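PDB 5WB5: putative eukaryotic translation initiation factor eIF-4E from Leishmania major, which probably binds the methylated cap structure at the 5' end of mRNA, including the trypanosomatid cap 4, to start translation. Local coordinates for residues R25-W30 against Y77-E82. Residues are numbered along the deposited sequence; the frame is centred on the assembly and turned at random.
Sequences RAWTLW and YHFFQE
Tyr77 meets Leu29 where strands 75-81 and 22-32 run antiparallel as neighbours in the curved sheet of the eIF4E fold. Methyl CD1 of Leu29 rests 3.9 Å from CD1 of the Tyr77 ring, an apolar touch that leaves the phenol hydroxyl to bond the carbonyl of Lys66. His78 pairs with Trp30 through two backbone bonds, and His78 N donates to Trp30 O at 2.9 Å. On this face, shared with Thr28 and Phe80, CB of His78 sits 3.9 Å from CB of Trp30. Histidine suits the place because its CB and CD2 pack on the tryptophan CB while NE2 makes a weak hydrogen bond to Asp32.

Phe79 turns to the other face, where CG anti to the backbone N (chi1 -171°) swings the ring over toward strand 22-32 and so to Trp27. Its ring lies nearly parallel to the five-membered ring of Trp27 but slid aside, the centroids 5.1 Å apart and the planes 5° apart. Flat, apolar phenyl suits this layer, because helix 133-147 packs on both Phe79 and Trp27. Phe80 returns to the first face; Thr28 N donates to Phe80 O at 2.9 Å in an almost straight bond, while the Phe80 ring meets Trp181 edge-to-face.

Gln81 extends beyond CG until OE1 accepts from NH1 of Arg25 at 2.8 Å. The bond is bent, and the amide and guanidinium planes stand 78° apart. An amide reaches the arginine without adding charge, whereas Glu148 supplies the salt bridge at NE and Val164 O takes a further bond from NH1. Finally, Glu82 N donates to Ala26 O at 3.1 Å, and the small methyl of Ala26 lets the glutamate chain lie beside it.

Paired peptide bonds thus set the register, the Phe79 and Trp27 rings form the side packed against helix 133-147, and the arginine-glutamine bond ties the two strands' ends together at the corner where strand 22-32 turns.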
loop_
_atom_site.group_PDB
_atom_site.type_symbol
_atom_site.label_atom_id
_atom_site.label_comp_id
_atom_site.label_asym_id
_atom_site.label_seq_id
_atom_site.Cartn_x
_atom_site.Cartn_y
_atom_site.Cartn_z
ATOM N N ARG A 25 -10.233 -9.115 -3.982
ATOM C CA ARG A 25 -8.951 -9.626 -4.440
ATOM C C ARG A 25 -8.022 -9.780 -3.247
ATOM O O ARG A 25 -8.138 -9.056 -2.254
ATOM C CB ARG A 25 -8.313 -8.693 -5.479
ATOM C CG ARG A 25 -9.151 -8.477 -6.728
ATOM C CD ARG A 25 -8.456 -7.550 -7.714
ATOM N NE ARG A 25 -8.502 -6.152 -7.295
ATOM C CZ ARG A 25 -7.871 -5.163 -7.923
ATOM N NH1 ARG A 25 -7.138 -5.413 -8.999
ATOM N NH2 ARG A 25 -7.972 -3.921 -7.473
ATOM N N ALA A 26 -7.099 -10.733 -3.351
ATOM C CA ALA A 26 -6.030 -10.844 -2.375
ATOM C C ALA A 26 -4.970 -9.784 -2.654
ATOM O O ALA A 26 -4.835 -9.289 -3.777
ATOM C CB ALA A 26 -5.409 -12.240 -2.409
ATOM N N TRP A 27 -4.217 -9.424 -1.614
ATOM C CA TRP A 27 -3.208 -8.378 -1.746
ATOM C C TRP A 27 -1.979 -8.745 -0.935
ATOM O O TRP A 27 -2.099 -9.155 0.222
ATOM C CB TRP A 27 -3.751 -7.021 -1.286
ATOM C CG TRP A 27 -4.899 -6.533 -2.102
ATOM C CD1 TRP A 27 -6.212 -6.845 -1.932
ATOM C CD2 TRP A 27 -4.838 -5.646 -3.224
ATOM N NE1 TRP A 27 -6.976 -6.210 -2.876
ATOM C CE2 TRP A 27 -6.157 -5.465 -3.683
ATOM C CE3 TRP A 27 -3.797 -4.988 -3.884
ATOM C CZ2 TRP A 27 -6.466 -4.651 -4.770
ATOM C CZ3 TRP A 27 -4.105 -4.180 -4.966
ATOM C CH2 TRP A 27 -5.430 -4.019 -5.398
ATOM N N THR A 28 -0.804 -8.581 -1.533
ATOM C CA THR A 28 0.461 -8.898 -0.890
ATOM C C THR A 28 1.223 -7.616 -0.582
ATOM O O THR A 28 1.255 -6.684 -1.399
ATOM C CB THR A 28 1.315 -9.808 -1.776
ATOM O OG1 THR A 28 0.565 -10.976 -2.136
ATOM C CG2 THR A 28 2.584 -10.230 -1.049
ATOM N N LEU A 29 1.840 -7.589 0.601
ATOM C CA LEU A 29 2.643 -6.472 1.077
ATOM C C LEU A 29 4.125 -6.819 0.978
ATOM O O LEU A 29 4.532 -7.945 1.281
ATOM C CB LEU A 29 2.276 -6.126 2.526
ATOM C CG LEU A 29 3.142 -5.113 3.287
ATOM C CD1 LEU A 29 2.949 -3.707 2.764
ATOM C CD2 LEU A 29 2.844 -5.165 4.781
ATOM N N TRP A 30 4.925 -5.838 0.559
ATOM C CA TRP A 30 6.364 -5.980 0.407
ATOM C C TRP A 30 7.046 -4.779 1.050
ATOM O O TRP A 30 6.456 -3.703 1.176
ATOM C CB TRP A 30 6.780 -6.072 -1.068
ATOM C CG TRP A 30 5.905 -6.944 -1.935
ATOM C CD1 TRP A 30 4.570 -6.785 -2.190
ATOM C CD2 TRP A 30 6.322 -8.088 -2.691
ATOM N NE1 TRP A 30 4.131 -7.770 -3.044
ATOM C CE2 TRP A 30 5.186 -8.581 -3.367
ATOM C CE3 TRP A 30 7.544 -8.746 -2.856
ATOM C CZ2 TRP A 30 5.237 -9.702 -4.193
ATOM C CZ3 TRP A 30 7.592 -9.860 -3.675
ATOM C CH2 TRP A 30 6.445 -10.325 -4.334
ATOM N N TYR A 77 7.154 0.615 1.130
ATOM C CA TYR A 77 6.047 -0.330 1.200
ATOM C C TYR A 77 5.460 -0.502 -0.194
ATOM O O TYR A 77 5.186 0.486 -0.883
ATOM C CB TYR A 77 4.941 0.165 2.142
ATOM C CG TYR A 77 5.183 -0.001 3.628
ATOM C CD1 TYR A 77 5.662 -1.196 4.155
ATOM C CD2 TYR A 77 4.911 1.038 4.510
ATOM C CE1 TYR A 77 5.873 -1.343 5.515
ATOM C CE2 TYR A 77 5.119 0.901 5.871
ATOM C CZ TYR A 77 5.599 -0.291 6.368
ATOM O OH TYR A 77 5.806 -0.429 7.721
ATOM N N HIS A 78 5.262 -1.750 -0.601
ATOM C CA HIS A 78 4.532 -2.077 -1.816
ATOM C C HIS A 78 3.309 -2.886 -1.418
ATOM O O HIS A 78 3.371 -3.687 -0.485
ATOM C CB HIS A 78 5.388 -2.880 -2.805
ATOM C CG HIS A 78 6.766 -2.329 -3.006
ATOM N ND1 HIS A 78 7.128 -1.624 -4.133
ATOM C CD2 HIS A 78 7.874 -2.388 -2.228
ATOM C CE1 HIS A 78 8.397 -1.267 -4.039
ATOM N NE2 HIS A 78 8.873 -1.718 -2.893
ATOM N N PHE A 79 2.202 -2.686 -2.124
ATOM C CA PHE A 79 0.949 -3.370 -1.810
ATOM C C PHE A 79 0.265 -3.648 -3.142
ATOM O O PHE A 79 -0.312 -2.738 -3.742
ATOM C CB PHE A 79 0.082 -2.518 -0.890
ATOM C CG PHE A 79 -1.124 -3.230 -0.351
ATOM C CD1 PHE A 79 -0.999 -4.154 0.670
ATOM C CD2 PHE A 79 -2.387 -2.957 -0.853
ATOM C CE1 PHE A 79 -2.109 -4.805 1.173
ATOM C CE2 PHE A 79 -3.498 -3.603 -0.355
ATOM C CZ PHE A 79 -3.360 -4.526 0.661
ATOM N N PHE A 80 0.351 -4.893 -3.613
ATOM C CA PHE A 80 -0.063 -5.224 -4.972
ATOM C C PHE A 80 -0.963 -6.447 -4.977
ATOM O O PHE A 80 -0.868 -7.308 -4.100
ATOM C CB PHE A 80 1.147 -5.483 -5.880
ATOM C CG PHE A 80 1.752 -4.235 -6.447
ATOM C CD1 PHE A 80 2.397 -3.329 -5.623
ATOM C CD2 PHE A 80 1.667 -3.962 -7.803
ATOM C CE1 PHE A 80 2.950 -2.172 -6.140
ATOM C CE2 PHE A 80 2.217 -2.809 -8.327
ATOM C CZ PHE A 80 2.862 -1.912 -7.493
ATOM N N GLN A 81 -1.837 -6.521 -5.982
ATOM C CA GLN A 81 -2.695 -7.691 -6.116
ATOM C C GLN A 81 -1.853 -8.960 -6.099
ATOM O O GLN A 81 -0.714 -8.982 -6.576
ATOM C CB GLN A 81 -3.514 -7.620 -7.409
ATOM C CG GLN A 81 -4.278 -8.901 -7.716
ATOM C CD GLN A 81 -5.291 -8.732 -8.830
ATOM O OE1 GLN A 81 -5.517 -7.624 -9.318
ATOM N NE2 GLN A 81 -5.915 -9.833 -9.235
ATOM N N GLU A 82 -2.416 -10.024 -5.534
ATOM C CA GLU A 82 -1.693 -11.285 -5.459
ATOM C C GLU A 82 -1.366 -11.785 -6.861
ATOM O O GLU A 82 -2.182 -11.685 -7.782
ATOM C CB GLU A 82 -2.513 -12.331 -4.704
ATOM C CG GLU A 82 -1.714 -13.566 -4.322
ATOM C CD GLU A 82 -2.496 -14.518 -3.441
ATOM O OE1 GLU A 82 -3.744 -14.481 -3.486
ATOM O OE2 GLU A 82 -1.864 -15.300 -2.700
#